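Local coordinates for protein signal recognition particle receptor subunit beta (Mus musculus, PDB 2FH5) that binds GTP as the beta subunit of the signal recognition particle receptor, which targets nascent secretory proteins to the endoplasmic reticulum membrane, at residues I45-V48 against N54-T57; Q70-F75 against Y103-D108. One frame throughout, in Å; residues are numbered along the deposited sequence.

Interaction 1 (I45-V48 against N54-T57); sequences IYKV and NSLT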
ATOM      1  N   ILE B  45       6.365   4.172 -14.067  1.00 50.67           N
ATOM      2  CA  ILE B  45       7.454   5.069 -14.397  1.00 50.71           C
ATOM      3  C   ILE B  45       7.300   6.467 -13.802  1.00 53.39           C
ATOM      4  O   ILE B  45       6.237   7.076 -13.868  1.00 53.78           O
ATOM      5  CB  ILE B  45       7.608   5.169 -15.922  1.00 51.18           C
ATOM      6  CG1 ILE B  45       8.157   3.852 -16.460  1.00 53.55           C
ATOM      7  CG2 ILE B  45       8.537   6.306 -16.289  1.00 53.54           C
ATOM      8  CD1 ILE B  45       8.068   3.731 -17.969  1.00 55.53           C
ATOM      9  N   TYR B  46       8.381   6.979 -13.228  1.00 54.08           N
ATOM     10  CA  TYR B  46       8.367   8.306 -12.630  1.00 61.21           C
ATOM     11  C   TYR B  46       9.355   9.241 -13.357  1.00 66.61           C
ATOM     12  O   TYR B  46      10.550   8.963 -13.400  1.00 65.53           O
ATOM     13  CB  TYR B  46       8.741   8.196 -11.144  1.00 54.38           C
ATOM     14  CG  TYR B  46       8.819   9.511 -10.389  1.00 52.64           C
ATOM     15  CD1 TYR B  46       7.674  10.236 -10.086  1.00 50.61           C
ATOM     16  CD2 TYR B  46      10.044  10.010  -9.952  1.00 51.24           C
ATOM     17  CE1 TYR B  46       7.744  11.437  -9.356  1.00 48.76           C
ATOM     18  CE2 TYR B  46      10.130  11.199  -9.226  1.00 46.81           C
ATOM     19  CZ  TYR B  46       8.982  11.908  -8.930  1.00 50.61           C
ATOM     20  OH  TYR B  46       9.073  13.091  -8.220  1.00 50.44           O
ATOM     21  N   LYS B  47       8.851  10.330 -13.940  1.00 73.47           N
ATOM     22  CA  LYS B  47       9.718  11.295 -14.613  1.00 78.14           C
ATOM     23  C   LYS B  47      10.182  12.274 -13.549  1.00 81.00           C
ATOM     24  O   LYS B  47       9.383  13.005 -12.959  1.00 77.42           O
ATOM     25  CB  LYS B  47       8.973  12.053 -15.713  1.00 83.23           C
ATOM     26  CG  LYS B  47       8.487  11.182 -16.871  1.00 88.69           C
ATOM     27  CD  LYS B  47       9.622  10.474 -17.595  1.00 90.04           C
ATOM     28  CE  LYS B  47       9.082   9.655 -18.767  1.00 92.34           C
ATOM     29  NZ  LYS B  47      10.135   8.843 -19.450  1.00 96.22           N
ATOM     30  N   VAL B  48      11.484  12.268 -13.305  1.00 86.56           N
ATOM     31  CA  VAL B  48      12.102  13.120 -12.300  1.00 93.09           C
ATOM     32  C   VAL B  48      11.960  14.631 -12.543  1.00 97.82           C
ATOM     33  O   VAL B  48      11.841  15.087 -13.682  1.00 97.27           O
ATOM     34  CB  VAL B  48      13.582  12.735 -12.162  1.00 91.48           C
ATOM     35  CG1 VAL B  48      14.326  13.755 -11.339  1.00 91.03           C
ATOM     36  CG2 VAL B  48      13.680  11.370 -11.517  1.00 90.80           C
ATOM     37  N   ASN B  54      15.136  12.515 -16.021  1.00106.87           N
ATOM     38  CA  ASN B  54      15.394  11.082 -16.101  1.00101.31           C
ATOM     39  C   ASN B  54      14.156  10.311 -15.645  1.00 96.21           C
ATOM     40  O   ASN B  54      13.257  10.862 -15.001  1.00 94.40           O
ATOM     41  CB  ASN B  54      16.580  10.690 -15.210  1.00103.12           C
ATOM     42  CG  ASN B  54      17.805  11.549 -15.451  1.00103.25           C
ATOM     43  OD1 ASN B  54      17.829  12.729 -15.094  1.00104.02           O
ATOM     44  ND2 ASN B  54      18.830  10.962 -16.062  1.00 99.13           N
ATOM     45  N   SER B  55      14.110   9.030 -15.978  1.00 89.12           N
ATOM     46  CA  SER B  55      12.981   8.218 -15.578  1.00 80.95           C
ATOM     47  C   SER B  55      13.425   7.118 -14.623  1.00 75.06           C
ATOM     48  O   SER B  55      14.430   6.453 -14.849  1.00 75.78           O
ATOM     49  CB  SER B  55      12.310   7.599 -16.805  1.00 81.58           C
ATOM     50  OG  SER B  55      13.086   6.535 -17.323  1.00 85.64           O
ATOM     51  N   LEU B  56      12.674   6.946 -13.546  1.00 67.20           N
ATOM     52  CA  LEU B  56      12.950   5.900 -12.562  1.00 61.70           C
ATOM     53  C   LEU B  56      11.730   4.955 -12.555  1.00 56.55           C
ATOM     54  O   LEU B  56      10.636   5.346 -12.947  1.00 57.73           O
ATOM     55  CB  LEU B  56      13.130   6.529 -11.170  1.00 55.16           C
ATOM     56  CG  LEU B  56      14.344   7.436 -10.912  1.00 52.77           C
ATOM     57  CD1 LEU B  56      14.171   8.210  -9.609  1.00 43.06           C
ATOM     58  CD2 LEU B  56      15.612   6.570 -10.855  1.00 45.76           C
ATOM     59  N   THR B  57      11.914   3.707 -12.161  1.00 51.77           N
ATOM     60  CA  THR B  57      10.775   2.805 -12.070  1.00 51.47           C
ATOM     61  C   THR B  57      10.426   2.630 -10.588  1.00 49.36           C
ATOM     62  O   THR B  57      11.124   1.928  -9.870  1.00 50.55           O
ATOM     63  CB  THR B  57      11.071   1.419 -12.651  1.00 52.81           C
ATOM     64  OG1 THR B  57      11.169   1.518 -14.068  1.00 57.48           O
ATOM     65  CG2 THR B  57       9.950   0.438 -12.303  1.00 54.03           C
TER
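Tyr46 and Leu56 form a hydrogen-bonded antiparallel pair and satisfy each other's backbone. Tyr46 N donates to Leu56 O at 2.8 Å, and Leu56 N returns a bond to Tyr46 O at 2.9 Å. Both bonds are nearly straight. Val48 N then donates to Asn54 O at 2.8 Å, which extends the pairing one residue beyond strand 42-47. Tyr46 O also receives a CA-H...O contact from Ser55 CA at 3.3 Å.

On the buried side, Val48 CG2 touches Leu56 CD1 at 3.7 Å. CG2 of Val48 lies beside its own backbone N, which turns this methyl to Leu56. Helix 204-213 packs on this side through Leu210 and Ala211, and Glu207 takes a hydrogen bond with Tyr46 OH. On the other face, the Lys47 chain bends at chi2 (-60°). NZ of Lys47 comes to 3.6 Å from Ser55 CB, a van der Waals approach and not a hydrogen bond.

The hairpin is thus held by main-chain bonds, at one edge of the sheet as formed by this chain. Tyr46, Val48 and Leu56 turn to helix 204-213, and the mixed face of Ile45, Lys47, Ser55 and Thr57 turns the other way.

Interaction 2 (Q70-F75 against Y103-D108); sequences QLLDRF and YQVLID
Leu72 is the main apolar bridge between the two helices. Its CD2 methyl meets Val105 CG2 at 3.8 Å, and the two side chains cross at about a right angle. Leu72 has CG anti to the backbone N (chi1 175°), and its side chain sets out toward the other helix. The same CD2 lies 3.6 Å from Asp108 OD2, so this methyl sits beside both an aliphatic and a carboxylate group. Leu72 also rests on Leu11 of strand 9-13, beneath the helices. The side chain of Val105 lies about 7 Å from that of the GTP-binding Gly14, near the P-loop without touching it.

The polar part is made by two aspartates and a water. Asp73 OD1 and Asp108 OD2 are 3.9 Å apart, with their carboxylate planes turned 36° from each other. One water donates to both, at 2.7 Å to Asp73 OD1 and 2.6 Å to Asp108 OD2. Its two hydrogens thus link two like charges and probably ease their repulsion. Asp73 OD1 also has a weak, long ion pair with Lys76, which may offset part of the charge. No direct hydrogen bond joins the segments.

The backbones stay well apart. The axes of the segments 70-75 and 103-108 come within 11.7 Å, with an angle of 19° between their directions. The two segments bury little surface on each other.

Parallel helices lying side by side on one face of a central sheet, here 65-75 and 91-110, are typical of the P-loop GTPase fold.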
ATOM      1  N   GLN B  70      10.322 -12.100   0.581  1.00 54.65           N
ATOM      2  CA  GLN B  70      10.227 -12.829  -0.665  1.00 59.03           C
ATOM      3  C   GLN B  70      10.328 -11.818  -1.816  1.00 55.83           C
ATOM      4  O   GLN B  70      11.087 -12.025  -2.763  1.00 58.28           O
ATOM      5  CB  GLN B  70       8.890 -13.574  -0.729  1.00 67.64           C
ATOM      6  CG  GLN B  70       8.739 -14.460  -1.953  1.00 81.71           C
ATOM      7  CD  GLN B  70       7.349 -14.377  -2.575  1.00 89.63           C
ATOM      8  OE1 GLN B  70       6.329 -14.503  -1.879  1.00 92.48           O
ATOM      9  NE2 GLN B  70       7.302 -14.170  -3.895  1.00 89.22           N
ATOM     10  N   LEU B  71       9.585 -10.716  -1.724  1.00 51.23           N
ATOM     11  CA  LEU B  71       9.612  -9.696  -2.775  1.00 49.96           C
ATOM     12  C   LEU B  71      10.810  -8.757  -2.764  1.00 49.61           C
ATOM     13  O   LEU B  71      11.196  -8.278  -3.827  1.00 48.55           O
ATOM     14  CB  LEU B  71       8.326  -8.875  -2.773  1.00 53.33           C
ATOM     15  CG  LEU B  71       7.148  -9.608  -3.424  1.00 55.14           C
ATOM     16  CD1 LEU B  71       5.836  -8.955  -3.037  1.00 53.73           C
ATOM     17  CD2 LEU B  71       7.345  -9.606  -4.917  1.00 56.36           C
ATOM     18  N   LEU B  72      11.388  -8.469  -1.596  1.00 46.75           N
ATOM     19  CA  LEU B  72      12.575  -7.624  -1.575  1.00 48.31           C
ATOM     20  C   LEU B  72      13.695  -8.436  -2.252  1.00 50.88           C
ATOM     21  O   LEU B  72      14.464  -7.892  -3.052  1.00 52.42           O
ATOM     22  CB  LEU B  72      12.981  -7.240  -0.144  1.00 49.09           C
ATOM     23  CG  LEU B  72      14.297  -6.443   0.047  1.00 49.51           C
ATOM     24  CD1 LEU B  72      14.296  -5.134  -0.737  1.00 44.94           C
ATOM     25  CD2 LEU B  72      14.484  -6.138   1.508  1.00 48.38           C
ATOM     26  N   ASP B  73      13.779  -9.734  -1.946  1.00 49.65           N
ATOM     27  CA  ASP B  73      14.793 -10.595  -2.574  1.00 55.55           C
ATOM     28  C   ASP B  73      14.629 -10.577  -4.090  1.00 59.34           C
ATOM     29  O   ASP B  73      15.613 -10.493  -4.824  1.00 64.74           O
ATOM     30  CB  ASP B  73      14.662 -12.061  -2.148  1.00 56.00           C
ATOM     31  CG  ASP B  73      15.053 -12.301  -0.701  1.00 65.85           C
ATOM     32  OD1 ASP B  73      15.932 -11.565  -0.183  1.00 64.80           O
ATOM     33  OD2 ASP B  73      14.489 -13.250  -0.090  1.00 64.33           O
ATOM     34  N   ARG B  74      13.385 -10.665  -4.560  1.00 58.24           N
ATOM     35  CA  ARG B  74      13.129 -10.694  -5.993  1.00 55.05           C
ATOM     36  C   ARG B  74      13.530  -9.427  -6.745  1.00 51.51           C
ATOM     37  O   ARG B  74      13.994  -9.508  -7.876  1.00 51.05           O
ATOM     38  CB  ARG B  74      11.650 -10.999  -6.270  1.00 59.01           C
ATOM     39  CG  ARG B  74      11.333 -11.084  -7.751  1.00 62.86           C
ATOM     40  CD  ARG B  74       9.854 -10.986  -8.065  1.00 68.41           C
ATOM     41  NE  ARG B  74       9.107 -12.155  -7.620  1.00 77.11           N
ATOM     42  CZ  ARG B  74       7.833 -12.384  -7.930  1.00 83.72           C
ATOM     43  NH1 ARG B  74       7.165 -11.520  -8.694  1.00 83.02           N
ATOM     44  NH2 ARG B  74       7.223 -13.472  -7.466  1.00 85.08           N
ATOM     45  N   PHE B  75      13.376  -8.263  -6.125  1.00 48.21           N
ATOM     46  CA  PHE B  75      13.700  -7.016  -6.804  1.00 46.38           C
ATOM     47  C   PHE B  75      14.973  -6.294  -6.371  1.00 50.65           C
ATOM     48  O   PHE B  75      15.361  -5.316  -7.021  1.00 53.98           O
ATOM     49  CB  PHE B  75      12.535  -6.023  -6.652  1.00 43.96           C
ATOM     50  CG  PHE B  75      11.276  -6.430  -7.374  1.00 51.47           C
ATOM     51  CD1 PHE B  75      11.206  -6.391  -8.771  1.00 52.26           C
ATOM     52  CD2 PHE B  75      10.160  -6.876  -6.661  1.00 50.74           C
ATOM     53  CE1 PHE B  75      10.033  -6.798  -9.447  1.00 50.30           C
ATOM     54  CE2 PHE B  75       8.997  -7.280  -7.326  1.00 50.24           C
ATOM     55  CZ  PHE B  75       8.938  -7.238  -8.720  1.00 46.67           C
ATOM     56  N   TYR B 103      16.943  -3.680   9.681  1.00 48.62           N
ATOM     57  CA  TYR B 103      18.158  -4.491   9.850  1.00 50.55           C
ATOM     58  C   TYR B 103      18.374  -5.391   8.636  1.00 48.33           C
ATOM     59  O   TYR B 103      19.443  -5.392   8.029  1.00 49.72           O
ATOM     60  CB  TYR B 103      18.021  -5.364  11.103  1.00 55.93           C
ATOM     61  CG  TYR B 103      19.268  -6.145  11.453  1.00 62.41           C
ATOM     62  CD1 TYR B 103      20.316  -5.551  12.155  1.00 65.09           C
ATOM     63  CD2 TYR B 103      19.404  -7.477  11.081  1.00 66.55           C
ATOM     64  CE1 TYR B 103      21.461  -6.267  12.481  1.00 66.91           C
ATOM     65  CE2 TYR B 103      20.549  -8.196  11.400  1.00 70.25           C
ATOM     66  CZ  TYR B 103      21.569  -7.587  12.102  1.00 67.59           C
ATOM     67  OH  TYR B 103      22.688  -8.314  12.448  1.00 70.60           O
ATOM     68  N   GLN B 104      17.359  -6.182   8.295  1.00 50.63           N
ATOM     69  CA  GLN B 104      17.443  -7.050   7.124  1.00 51.19           C
ATOM     70  C   GLN B 104      17.616  -6.239   5.841  1.00 50.21           C
ATOM     71  O   GLN B 104      18.265  -6.698   4.901  1.00 49.98           O
ATOM     72  CB  GLN B 104      16.195  -7.920   6.993  1.00 56.54           C
ATOM     73  CG  GLN B 104      16.410  -9.371   7.392  1.00 72.62           C
ATOM     74  CD  GLN B 104      15.420  -9.831   8.471  1.00 84.40           C
ATOM     75  OE1 GLN B 104      15.253 -11.037   8.715  1.00 87.75           O
ATOM     76  NE2 GLN B 104      14.764  -8.867   9.125  1.00 84.43           N
ATOM     77  N   VAL B 105      17.034  -5.040   5.788  1.00 46.30           N
ATOM     78  CA  VAL B 105      17.164  -4.224   4.586  1.00 44.68           C
ATOM     79  C   VAL B 105      18.601  -3.698   4.456  1.00 49.08           C
ATOM     80  O   VAL B 105      19.139  -3.610   3.347  1.00 46.51           O
ATOM     81  CB  VAL B 105      16.152  -3.045   4.584  1.00 42.84           C
ATOM     82  CG1 VAL B 105      16.494  -2.053   3.475  1.00 39.01           C
ATOM     83  CG2 VAL B 105      14.728  -3.585   4.360  1.00 37.48           C
ATOM     84  N   LEU B 106      19.216  -3.361   5.589  1.00 48.93           N
ATOM     85  CA  LEU B 106      20.587  -2.857   5.603  1.00 49.36           C
ATOM     86  C   LEU B 106      21.529  -3.969   5.184  1.00 51.99           C
ATOM     87  O   LEU B 106      22.412  -3.783   4.345  1.00 51.44           O
ATOM     88  CB  LEU B 106      20.958  -2.382   6.998  1.00 44.09           C
ATOM     89  CG  LEU B 106      20.274  -1.081   7.349  1.00 43.78           C
ATOM     90  CD1 LEU B 106      20.538  -0.758   8.798  1.00 45.23           C
ATOM     91  CD2 LEU B 106      20.781   0.015   6.441  1.00 40.53           C
ATOM     92  N   ILE B 107      21.335  -5.138   5.769  1.00 53.63           N
ATOM     93  CA  ILE B 107      22.165  -6.261   5.408  1.00 57.26           C
ATOM     94  C   ILE B 107      22.024  -6.574   3.922  1.00 59.48           C
ATOM     95  O   ILE B 107      23.022  -6.578   3.202  1.00 64.57           O
ATOM     96  CB  ILE B 107      21.825  -7.471   6.277  1.00 58.91           C
ATOM     97  CG1 ILE B 107      22.549  -7.324   7.618  1.00 59.53           C
ATOM     98  CG2 ILE B 107      22.191  -8.749   5.573  1.00 58.50           C
ATOM     99  CD1 ILE B 107      22.266  -8.446   8.580  1.00 66.82           C
ATOM    100  N   ASP B 108      20.799  -6.810   3.454  1.00 60.17           N
ATOM    101  CA  ASP B 108      20.568  -7.108   2.039  1.00 57.46           C
ATOM    102  C   ASP B 108      21.230  -6.103   1.119  1.00 58.51           C
ATOM    103  O   ASP B 108      21.839  -6.475   0.119  1.00 58.66           O
ATOM    104  CB  ASP B 108      19.081  -7.115   1.720  1.00 61.15           C
ATOM    105  CG  ASP B 108      18.376  -8.327   2.262  1.00 64.49           C
ATOM    106  OD1 ASP B 108      18.988  -9.079   3.044  1.00 67.98           O
ATOM    107  OD2 ASP B 108      17.199  -8.522   1.913  1.00 67.18           O
TER
HETATM  108  O   HOH W   1      15.369 -10.324   2.115  1.00 56.88           O

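In the fold
Interaction 1 comes first along the chain and closes before interaction 2 opens. Their centres are 22 Å apart, and their nearest atoms are about 8 Å apart without touching. Strand 55-60 leads through the loop with the GTP-binding Gly63 into helix 65-75, so the second half of interaction 1 and the first half of interaction 2 lie on consecutive elements. Interaction 1 joins two strands at one edge of the sheet as formed by this chain. Interaction 2 pairs helices 65-75 and 91-110, with strand 79-87 between them in sequence. Strand 9-13 is a common neighbour: it bonds to Thr57 and lies under Leu72. One secures neighbouring strands and the other neighbouring helices, both within the same GTP-binding domain.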